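Local coordinates for leucine-rich repeat protein TpLRR (Treponema pallidum, PDB 6MLX) that is of unknown function but is a secreted, probably periplasmic, leucine-rich repeat protein of the BspA type, at residues R69-A83 against L91-L105. Residues are numbered along the deposited sequence; the frame is centred on the assembly and turned at random.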
ATOM      1  N   ARG A  69      -7.184 -11.900  -1.923  1.00 29.48           N
ATOM      2  CA  ARG A  69      -6.241 -12.131  -0.844  1.00 29.41           C
ATOM      3  C   ARG A  69      -4.906 -11.439  -1.070  1.00 29.45           C
ATOM      4  O   ARG A  69      -4.184 -11.181  -0.100  1.00 29.36           O
ATOM      5  CB  ARG A  69      -5.993 -13.637  -0.690  1.00 29.14           C
ATOM      6  CG  ARG A  69      -7.224 -14.452  -0.338  1.00 29.11           C
ATOM      7  CD  ARG A  69      -7.506 -14.358   1.164  1.00 29.22           C
ATOM      8  NE  ARG A  69      -8.662 -15.151   1.599  1.00 29.23           N
ATOM      9  CZ  ARG A  69      -9.912 -14.688   1.701  1.00 29.44           C
ATOM     10  NH1 ARG A  69     -10.195 -13.424   1.384  1.00 29.64           N
ATOM     11  NH2 ARG A  69     -10.896 -15.495   2.099  1.00 29.24           N
ATOM     12  N   MET A  70      -4.581 -11.119  -2.318  1.00 29.15           N
ATOM     13  CA  MET A  70      -3.226 -10.762  -2.704  1.00 29.18           C
ATOM     14  C   MET A  70      -3.259  -9.715  -3.812  1.00 29.34           C
ATOM     15  O   MET A  70      -3.990  -9.874  -4.794  1.00 29.36           O
ATOM     16  CB  MET A  70      -2.476 -12.010  -3.179  1.00 29.05           C
ATOM     17  CG  MET A  70      -1.346 -11.714  -4.144  1.00 29.19           C
ATOM     18  SD  MET A  70       0.028 -11.133  -3.179  1.00 29.30           S
ATOM     19  CE  MET A  70       0.455 -12.653  -2.333  1.00 28.75           C
ATOM     20  N   ILE A  71      -2.462  -8.661  -3.663  1.00 28.81           N
ATOM     21  CA  ILE A  71      -2.222  -7.691  -4.729  1.00 28.90           C
ATOM     22  C   ILE A  71      -0.749  -7.787  -5.111  1.00 28.82           C
ATOM     23  O   ILE A  71       0.130  -7.516  -4.281  1.00 28.83           O
ATOM     24  CB  ILE A  71      -2.602  -6.263  -4.308  1.00 29.06           C
ATOM     25  CG1 ILE A  71      -4.102  -6.189  -4.008  1.00 29.13           C
ATOM     26  CG2 ILE A  71      -2.213  -5.249  -5.384  1.00 29.05           C
ATOM     27  CD1 ILE A  71      -4.564  -4.843  -3.495  1.00 29.37           C
ATOM     28  N   GLY A  72      -0.482  -8.192  -6.359  1.00 28.73           N
ATOM     29  CA  GLY A  72       0.866  -8.503  -6.800  1.00 28.57           C
ATOM     30  C   GLY A  72       1.720  -7.279  -7.099  1.00 28.56           C
ATOM     31  O   GLY A  72       1.277  -6.134  -7.049  1.00 28.67           O
ATOM     32  N   GLN A  73       2.982  -7.543  -7.433  1.00 28.50           N
ATOM     33  CA  GLN A  73       3.950  -6.462  -7.581  1.00 28.40           C
ATOM     34  C   GLN A  73       3.570  -5.532  -8.731  1.00 28.31           C
ATOM     35  O   GLN A  73       3.069  -5.968  -9.770  1.00 28.35           O
ATOM     36  CB  GLN A  73       5.354  -7.031  -7.805  1.00 28.13           C
ATOM     37  CG  GLN A  73       5.512  -7.753  -9.143  1.00 27.88           C
ATOM     38  CD  GLN A  73       6.950  -7.804  -9.626  1.00 27.47           C
ATOM     39  OE1 GLN A  73       7.859  -8.056  -8.843  1.00 27.29           O
ATOM     40  NE2 GLN A  73       7.165  -7.569 -10.929  1.00 27.23           N
ATOM     41  N   HIS A  74       3.787  -4.234  -8.523  1.00 28.33           N
ATOM     42  CA  HIS A  74       3.506  -3.215  -9.536  1.00 28.33           C
ATOM     43  C   HIS A  74       2.071  -3.306 -10.061  1.00 28.47           C
ATOM     44  O   HIS A  74       1.795  -2.887 -11.187  1.00 28.39           O
ATOM     45  CB  HIS A  74       4.495  -3.302 -10.716  1.00 27.94           C
ATOM     46  CG  HIS A  74       5.937  -3.079 -10.352  1.00 27.66           C
ATOM     47  ND1 HIS A  74       6.535  -1.836 -10.394  1.00 27.66           N
ATOM     48  CD2 HIS A  74       6.909  -3.948  -9.989  1.00 27.44           C
ATOM     49  CE1 HIS A  74       7.804  -1.947 -10.042  1.00 27.42           C
ATOM     50  NE2 HIS A  74       8.054  -3.217  -9.783  1.00 27.28           N
ATOM     51  N   ALA A  75       1.139  -3.855  -9.262  1.00 28.71           N
ATOM     52  CA  ALA A  75      -0.221  -4.078  -9.767  1.00 28.83           C
ATOM     53  C   ALA A  75      -0.877  -2.785 -10.243  1.00 28.96           C
ATOM     54  O   ALA A  75      -1.554  -2.765 -11.278  1.00 28.94           O
ATOM     55  CB  ALA A  75      -1.093  -4.735  -8.704  1.00 28.92           C
ATOM     56  N   PHE A  76      -0.718  -1.696  -9.492  1.00 29.03           N
ATOM     57  CA  PHE A  76      -1.294  -0.419  -9.896  1.00 29.11           C
ATOM     58  C   PHE A  76      -0.223   0.635 -10.126  1.00 29.03           C
ATOM     59  O   PHE A  76      -0.516   1.827 -10.063  1.00 29.17           O
ATOM     60  CB  PHE A  76      -2.317   0.064  -8.869  1.00 29.34           C
ATOM     61  CG  PHE A  76      -3.449  -0.891  -8.655  1.00 29.43           C
ATOM     62  CD1 PHE A  76      -4.593  -0.812  -9.430  1.00 29.41           C
ATOM     63  CD2 PHE A  76      -3.373  -1.872  -7.679  1.00 29.42           C
ATOM     64  CE1 PHE A  76      -5.646  -1.692  -9.231  1.00 29.44           C
ATOM     65  CE2 PHE A  76      -4.417  -2.751  -7.473  1.00 29.40           C
ATOM     66  CZ  PHE A  76      -5.554  -2.662  -8.251  1.00 29.50           C
ATOM     67  N   ASP A  77       1.013   0.210 -10.377  1.00 28.94           N
ATOM     68  CA  ASP A  77       2.094   1.116 -10.746  1.00 28.87           C
ATOM     69  C   ASP A  77       1.660   1.995 -11.916  1.00 28.97           C
ATOM     70  O   ASP A  77       1.248   1.488 -12.963  1.00 28.81           O
ATOM     71  CB  ASP A  77       3.326   0.279 -11.108  1.00 28.60           C
ATOM     72  CG  ASP A  77       4.581   1.111 -11.343  1.00 28.42           C
ATOM     73  OD1 ASP A  77       4.503   2.342 -11.527  1.00 28.53           O
ATOM     74  OD2 ASP A  77       5.670   0.511 -11.340  1.00 28.24           O
ATOM     75  N   GLY A  78       1.686   3.313 -11.712  1.00 29.33           N
ATOM     76  CA  GLY A  78       1.371   4.248 -12.776  1.00 29.27           C
ATOM     77  C   GLY A  78      -0.094   4.595 -12.946  1.00 29.52           C
ATOM     78  O   GLY A  78      -0.445   5.255 -13.931  1.00 29.48           O
ATOM     79  N   CYS A  79      -0.966   4.185 -12.025  1.00 29.78           N
ATOM     80  CA  CYS A  79      -2.371   4.590 -12.107  1.00 30.02           C
ATOM     81  C   CYS A  79      -2.507   6.011 -11.564  1.00 30.17           C
ATOM     82  O   CYS A  79      -3.047   6.258 -10.484  1.00 30.40           O
ATOM     83  CB  CYS A  79      -3.262   3.609 -11.366  1.00 30.11           C
ATOM     84  SG  CYS A  79      -3.348   2.018 -12.195  1.00 29.98           S
ATOM     85  N   THR A  80      -2.041   6.967 -12.375  1.00 30.21           N
ATOM     86  CA  THR A  80      -1.821   8.328 -11.896  1.00 30.35           C
ATOM     87  C   THR A  80      -3.112   9.067 -11.538  1.00 30.48           C
ATOM     88  O   THR A  80      -3.053  10.086 -10.846  1.00 30.69           O
ATOM     89  CB  THR A  80      -1.022   9.113 -12.945  1.00 30.29           C
ATOM     90  OG1 THR A  80      -1.746   9.112 -14.171  1.00 30.29           O
ATOM     91  CG2 THR A  80       0.338   8.458 -13.187  1.00 30.02           C
ATOM     92  N   LYS A  81      -4.275   8.585 -11.953  1.00 30.77           N
ATOM     93  CA  LYS A  81      -5.518   9.235 -11.573  1.00 30.96           C
ATOM     94  C   LYS A  81      -6.243   8.516 -10.445  1.00 31.14           C
ATOM     95  O   LYS A  81      -7.283   9.004  -9.987  1.00 31.19           O
ATOM     96  CB  LYS A  81      -6.447   9.366 -12.789  1.00 31.07           C
ATOM     97  CG  LYS A  81      -5.886  10.267 -13.894  1.00 30.96           C
ATOM     98  CD  LYS A  81      -5.235  11.524 -13.331  1.00 31.13           C
ATOM     99  CE  LYS A  81      -5.143  12.631 -14.402  1.00 31.15           C
ATOM    100  NZ  LYS A  81      -4.001  13.565 -14.187  1.00 31.21           N
ATOM    101  N   LEU A  82      -5.724   7.378  -9.984  1.00 30.70           N
ATOM    102  CA  LEU A  82      -6.418   6.594  -8.968  1.00 30.77           C
ATOM    103  C   LEU A  82      -6.568   7.389  -7.673  1.00 30.88           C
ATOM    104  O   LEU A  82      -5.571   7.714  -7.016  1.00 30.90           O
ATOM    105  CB  LEU A  82      -5.672   5.275  -8.727  1.00 30.65           C
ATOM    106  CG  LEU A  82      -6.306   4.234  -7.805  1.00 30.63           C
ATOM    107  CD1 LEU A  82      -7.673   3.804  -8.322  1.00 30.69           C
ATOM    108  CD2 LEU A  82      -5.364   3.044  -7.659  1.00 30.51           C
ATOM    109  N   ALA A  83      -7.816   7.716  -7.312  1.00 30.78           N
ATOM    110  CA  ALA A  83      -8.129   8.500  -6.125  1.00 30.92           C
ATOM    111  C   ALA A  83      -8.727   7.681  -4.990  1.00 30.98           C
ATOM    112  O   ALA A  83      -8.578   8.057  -3.824  1.00 31.18           O
ATOM    113  CB  ALA A  83      -9.100   9.640  -6.475  1.00 31.00           C
ATOM    114  N   LEU A  91      -8.108  -8.976   2.140  1.00 28.98           N
ATOM    115  CA  LEU A  91      -6.741  -8.722   1.679  1.00 29.07           C
ATOM    116  C   LEU A  91      -5.705  -9.077   2.752  1.00 28.92           C
ATOM    117  O   LEU A  91      -5.820  -8.663   3.909  1.00 28.88           O
ATOM    118  CB  LEU A  91      -6.582  -7.262   1.249  1.00 29.29           C
ATOM    119  CG  LEU A  91      -5.184  -6.886   0.735  1.00 29.32           C
ATOM    120  CD1 LEU A  91      -4.837  -7.619  -0.565  1.00 29.28           C
ATOM    121  CD2 LEU A  91      -5.055  -5.382   0.547  1.00 29.44           C
ATOM    122  N   ARG A  92      -4.695  -9.861   2.358  1.00 28.53           N
ATOM    123  CA  ARG A  92      -3.613 -10.285   3.245  1.00 28.36           C
ATOM    124  C   ARG A  92      -2.263  -9.671   2.919  1.00 28.48           C
ATOM    125  O   ARG A  92      -1.466  -9.458   3.836  1.00 28.35           O
ATOM    126  CB  ARG A  92      -3.438 -11.812   3.213  1.00 28.11           C
ATOM    127  CG  ARG A  92      -4.729 -12.598   3.104  1.00 28.22           C
ATOM    128  CD  ARG A  92      -5.212 -13.029   4.478  1.00 28.01           C
ATOM    129  NE  ARG A  92      -4.266 -14.004   4.996  1.00 27.72           N
ATOM    130  CZ  ARG A  92      -4.030 -14.159   6.285  1.00 27.54           C
ATOM    131  NH1 ARG A  92      -4.694 -13.406   7.163  1.00 27.60           N
ATOM    132  NH2 ARG A  92      -3.149 -15.069   6.694  1.00 27.24           N
ATOM    133  N   GLU A  93      -1.972  -9.412   1.643  1.00 28.21           N
ATOM    134  CA  GLU A  93      -0.634  -9.007   1.228  1.00 28.23           C
ATOM    135  C   GLU A  93      -0.712  -8.049   0.046  1.00 28.46           C
ATOM    136  O   GLU A  93      -1.513  -8.238  -0.874  1.00 28.46           O
ATOM    137  CB  GLU A  93       0.230 -10.215   0.846  1.00 27.99           C
ATOM    138  CG  GLU A  93       1.659  -9.856   0.391  1.00 28.00           C
ATOM    139  CD  GLU A  93       2.550 -11.083   0.238  1.00 27.81           C
ATOM    140  OE1 GLU A  93       2.030 -12.196   0.391  1.00 27.63           O
ATOM    141  OE2 GLU A  93       3.771 -10.950  -0.017  1.00 27.81           O
ATOM    142  N   ILE A  94       0.138  -7.028   0.080  1.00 28.16           N
ATOM    143  CA  ILE A  94       0.331  -6.098  -1.026  1.00 28.34           C
ATOM    144  C   ILE A  94       1.811  -6.159  -1.374  1.00 28.28           C
ATOM    145  O   ILE A  94       2.662  -5.789  -0.553  1.00 28.28           O
ATOM    146  CB  ILE A  94      -0.095  -4.669  -0.658  1.00 28.54           C
ATOM    147  CG1 ILE A  94      -1.553  -4.632  -0.216  1.00 28.55           C
ATOM    148  CG2 ILE A  94       0.122  -3.735  -1.829  1.00 28.52           C
ATOM    149  CD1 ILE A  94      -2.012  -3.279   0.264  1.00 28.76           C
ATOM    150  N   ARG A  95       2.122  -6.628  -2.582  1.00 28.52           N
ATOM    151  CA  ARG A  95       3.501  -6.865  -2.980  1.00 28.38           C
ATOM    152  C   ARG A  95       4.166  -5.574  -3.467  1.00 28.35           C
ATOM    153  O   ARG A  95       3.540  -4.517  -3.586  1.00 28.51           O
ATOM    154  CB  ARG A  95       3.563  -7.974  -4.029  1.00 28.14           C
ATOM    155  CG  ARG A  95       3.175  -9.310  -3.442  1.00 28.18           C
ATOM    156  CD  ARG A  95       3.546 -10.493  -4.296  1.00 27.99           C
ATOM    157  NE  ARG A  95       3.538 -11.691  -3.455  1.00 28.06           N
ATOM    158  CZ  ARG A  95       3.351 -12.929  -3.903  1.00 27.87           C
ATOM    159  NH1 ARG A  95       3.132 -13.136  -5.194  1.00 27.87           N
ATOM    160  NH2 ARG A  95       3.351 -13.949  -3.047  1.00 27.63           N
ATOM    161  N   HIS A  96       5.460  -5.666  -3.736  1.00 28.12           N
ATOM    162  CA  HIS A  96       6.271  -4.465  -3.852  1.00 28.13           C
ATOM    163  C   HIS A  96       5.835  -3.597  -5.041  1.00 28.08           C
ATOM    164  O   HIS A  96       5.349  -4.086  -6.067  1.00 27.94           O
ATOM    165  CB  HIS A  96       7.758  -4.835  -3.926  1.00 27.75           C
ATOM    166  CG  HIS A  96       8.152  -5.611  -5.143  1.00 27.45           C
ATOM    167  ND1 HIS A  96       8.575  -5.002  -6.306  1.00 27.21           N
ATOM    168  CD2 HIS A  96       8.237  -6.946  -5.362  1.00 27.28           C
ATOM    169  CE1 HIS A  96       8.879  -5.928  -7.198  1.00 26.86           C
ATOM    170  NE2 HIS A  96       8.686  -7.118  -6.652  1.00 26.87           N
ATOM    171  N   HIS A  97       5.948  -2.285  -4.849  1.00 28.13           N
ATOM    172  CA  HIS A  97       5.626  -1.254  -5.836  1.00 28.10           C
ATOM    173  C   HIS A  97       4.163  -1.254  -6.254  1.00 28.26           C
ATOM    174  O   HIS A  97       3.820  -0.625  -7.258  1.00 28.23           O
ATOM    175  CB  HIS A  97       6.511  -1.378  -7.096  1.00 27.76           C
ATOM    176  CG  HIS A  97       7.967  -1.138  -6.844  1.00 27.49           C
ATOM    177  ND1 HIS A  97       8.823  -2.136  -6.441  1.00 27.34           N
ATOM    178  CD2 HIS A  97       8.717  -0.010  -6.929  1.00 27.55           C
ATOM    179  CE1 HIS A  97      10.037  -1.637  -6.285  1.00 27.19           C
ATOM    180  NE2 HIS A  97      10.000  -0.349  -6.577  1.00 27.23           N
ATOM    181  N   ALA A  98       3.283  -1.937  -5.517  1.00 28.34           N
ATOM    182  CA  ALA A  98       1.924  -2.147  -6.008  1.00 28.46           C
ATOM    183  C   ALA A  98       1.209  -0.839  -6.333  1.00 28.62           C
ATOM    184  O   ALA A  98       0.384  -0.804  -7.250  1.00 28.74           O
ATOM    185  CB  ALA A  98       1.102  -2.942  -5.001  1.00 28.54           C
ATOM    186  N   PHE A  99       1.509   0.242  -5.609  1.00 28.62           N
ATOM    187  CA  PHE A  99       0.892   1.543  -5.864  1.00 28.75           C
ATOM    188  C   PHE A  99       1.941   2.601  -6.160  1.00 28.70           C
ATOM    189  O   PHE A  99       1.740   3.790  -5.895  1.00 28.78           O
ATOM    190  CB  PHE A  99       0.008   1.967  -4.694  1.00 28.98           C
ATOM    191  CG  PHE A  99      -1.163   1.061  -4.481  1.00 29.03           C
ATOM    192  CD1 PHE A  99      -2.304   1.195  -5.261  1.00 28.99           C
ATOM    193  CD2 PHE A  99      -1.116   0.057  -3.523  1.00 29.03           C
ATOM    194  CE1 PHE A  99      -3.389   0.361  -5.085  1.00 29.03           C
ATOM    195  CE2 PHE A  99      -2.204  -0.788  -3.330  1.00 29.02           C
ATOM    196  CZ  PHE A  99      -3.345  -0.635  -4.122  1.00 29.07           C
ATOM    197  N   HIS A 100       3.070   2.173  -6.713  1.00 28.80           N
ATOM    198  CA  HIS A 100       4.121   3.101  -7.094  1.00 28.77           C
ATOM    199  C   HIS A 100       3.568   4.162  -8.045  1.00 28.76           C
ATOM    200  O   HIS A 100       2.834   3.851  -8.988  1.00 28.62           O
ATOM    201  CB  HIS A 100       5.282   2.308  -7.720  1.00 28.40           C
ATOM    202  CG  HIS A 100       6.361   3.159  -8.314  1.00 28.30           C
ATOM    203  ND1 HIS A 100       7.275   3.853  -7.550  1.00 28.42           N
ATOM    204  CD2 HIS A 100       6.673   3.421  -9.605  1.00 28.04           C
ATOM    205  CE1 HIS A 100       8.099   4.514  -8.346  1.00 28.15           C
ATOM    206  NE2 HIS A 100       7.757   4.262  -9.598  1.00 28.00           N
ATOM    207  N   LYS A 101       3.877   5.430  -7.749  1.00 28.89           N
ATOM    208  CA  LYS A 101       3.475   6.579  -8.570  1.00 28.94           C
ATOM    209  C   LYS A 101       1.960   6.725  -8.700  1.00 29.12           C
ATOM    210  O   LYS A 101       1.467   7.229  -9.717  1.00 29.06           O
ATOM    211  CB  LYS A 101       4.094   6.527  -9.973  1.00 28.68           C
ATOM    212  CG  LYS A 101       5.574   6.821 -10.040  1.00 28.52           C
ATOM    213  CD  LYS A 101       6.061   6.681 -11.481  1.00 28.36           C
ATOM    214  CE  LYS A 101       6.741   7.959 -11.942  1.00 28.31           C
ATOM    215  NZ  LYS A 101       8.061   8.066 -11.236  1.00 28.28           N
ATOM    216  N   CYS A 102       1.193   6.289  -7.697  1.00 28.97           N
ATOM    217  CA  CYS A 102      -0.241   6.576  -7.682  1.00 29.19           C
ATOM    218  C   CYS A 102      -0.408   7.949  -7.026  1.00 29.44           C
ATOM    219  O   CYS A 102      -0.758   8.088  -5.845  1.00 29.60           O
ATOM    220  CB  CYS A 102      -1.021   5.482  -6.966  1.00 29.26           C
ATOM    221  SG  CYS A 102      -1.178   3.956  -7.914  1.00 29.05           S
ATOM    222  N   VAL A 103      -0.132   8.989  -7.826  1.00 29.40           N
ATOM    223  CA  VAL A 103       0.042  10.343  -7.296  1.00 29.53           C
ATOM    224  C   VAL A 103      -1.264  11.022  -6.934  1.00 29.69           C
ATOM    225  O   VAL A 103      -1.238  12.130  -6.387  1.00 29.91           O
ATOM    226  CB  VAL A 103       0.845  11.183  -8.312  1.00 29.41           C
ATOM    227  CG1 VAL A 103       2.173  10.487  -8.605  1.00 29.13           C
ATOM    228  CG2 VAL A 103       0.051  11.367  -9.595  1.00 29.30           C
ATOM    229  N   SER A 104      -2.407  10.401  -7.208  1.00 29.90           N
ATOM    230  CA  SER A 104      -3.705  10.965  -6.850  1.00 30.10           C
ATOM    231  C   SER A 104      -4.373  10.226  -5.704  1.00 30.21           C
ATOM    232  O   SER A 104      -5.513  10.556  -5.350  1.00 30.28           O
ATOM    233  CB  SER A 104      -4.656  10.956  -8.056  1.00 30.03           C
ATOM    234  OG  SER A 104      -4.144  11.749  -9.098  1.00 29.99           O
ATOM    235  N   LEU A 105      -3.718   9.214  -5.149  1.00 29.85           N
ATOM    236  CA  LEU A 105      -4.286   8.443  -4.051  1.00 29.93           C
ATOM    237  C   LEU A 105      -4.114   9.282  -2.794  1.00 30.12           C
ATOM    238  O   LEU A 105      -3.002   9.436  -2.281  1.00 30.14           O
ATOM    239  CB  LEU A 105      -3.592   7.091  -3.945  1.00 29.87           C
ATOM    240  CG  LEU A 105      -4.315   5.982  -3.191  1.00 29.90           C
ATOM    241  CD1 LEU A 105      -5.684   5.816  -3.772  1.00 29.88           C
ATOM    242  CD2 LEU A 105      -3.525   4.681  -3.304  1.00 29.81           C
TER
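The Phe76 ring runs alongside the Phe99 ring, both buried in the core of neighbouring coils of a leucine-rich repeat solenoid. The planes are almost parallel, but the rings are slid so far that they barely overlap, and Phe76 CD2 comes 3.4 Å from Phe99 CE1. Phe53 stacks on Phe76 and the Phe122 ring meets Phe99 near-parallel, which makes a spine of phenylalanines. Leu82 CD2 meets the edge of the Phe99 ring. Cys102 SG has Cys79 CB and Leu82 CD2 on one side and lies 3.1 Å from Phe76 O. Ile71 sits in the hollow between Leu91 and Ala98. Its CG1, anti to the carbonyl carbon (chi1 -63°), rests 3.8 Å from Leu91 CD1, and CG2 faces Ala98 CB.

Strands 70-71 and 93-94 pair in parallel, with Ile71 N bonded to Glu93 O and Arg95 N to Ile71 O. Farther along, Phe76 N reaches Ala98 O and Gly78 N reaches His100 O. Two bends (chi2 78°, chi3 69°) fold the Met70 chain back so that CE lies over the Arg95 guanidinium, toward its rim.

His97 CB is a bump against one face of the His74 ring, 3.4 Å from its centroid. Asp77 holds that ring from its own coil: His74 ND1 donates to Asp77 OD2 at 2.7 Å. At the far end Ser104 OG donates to Thr80 O at 2.6 Å, in the carbonyl plane.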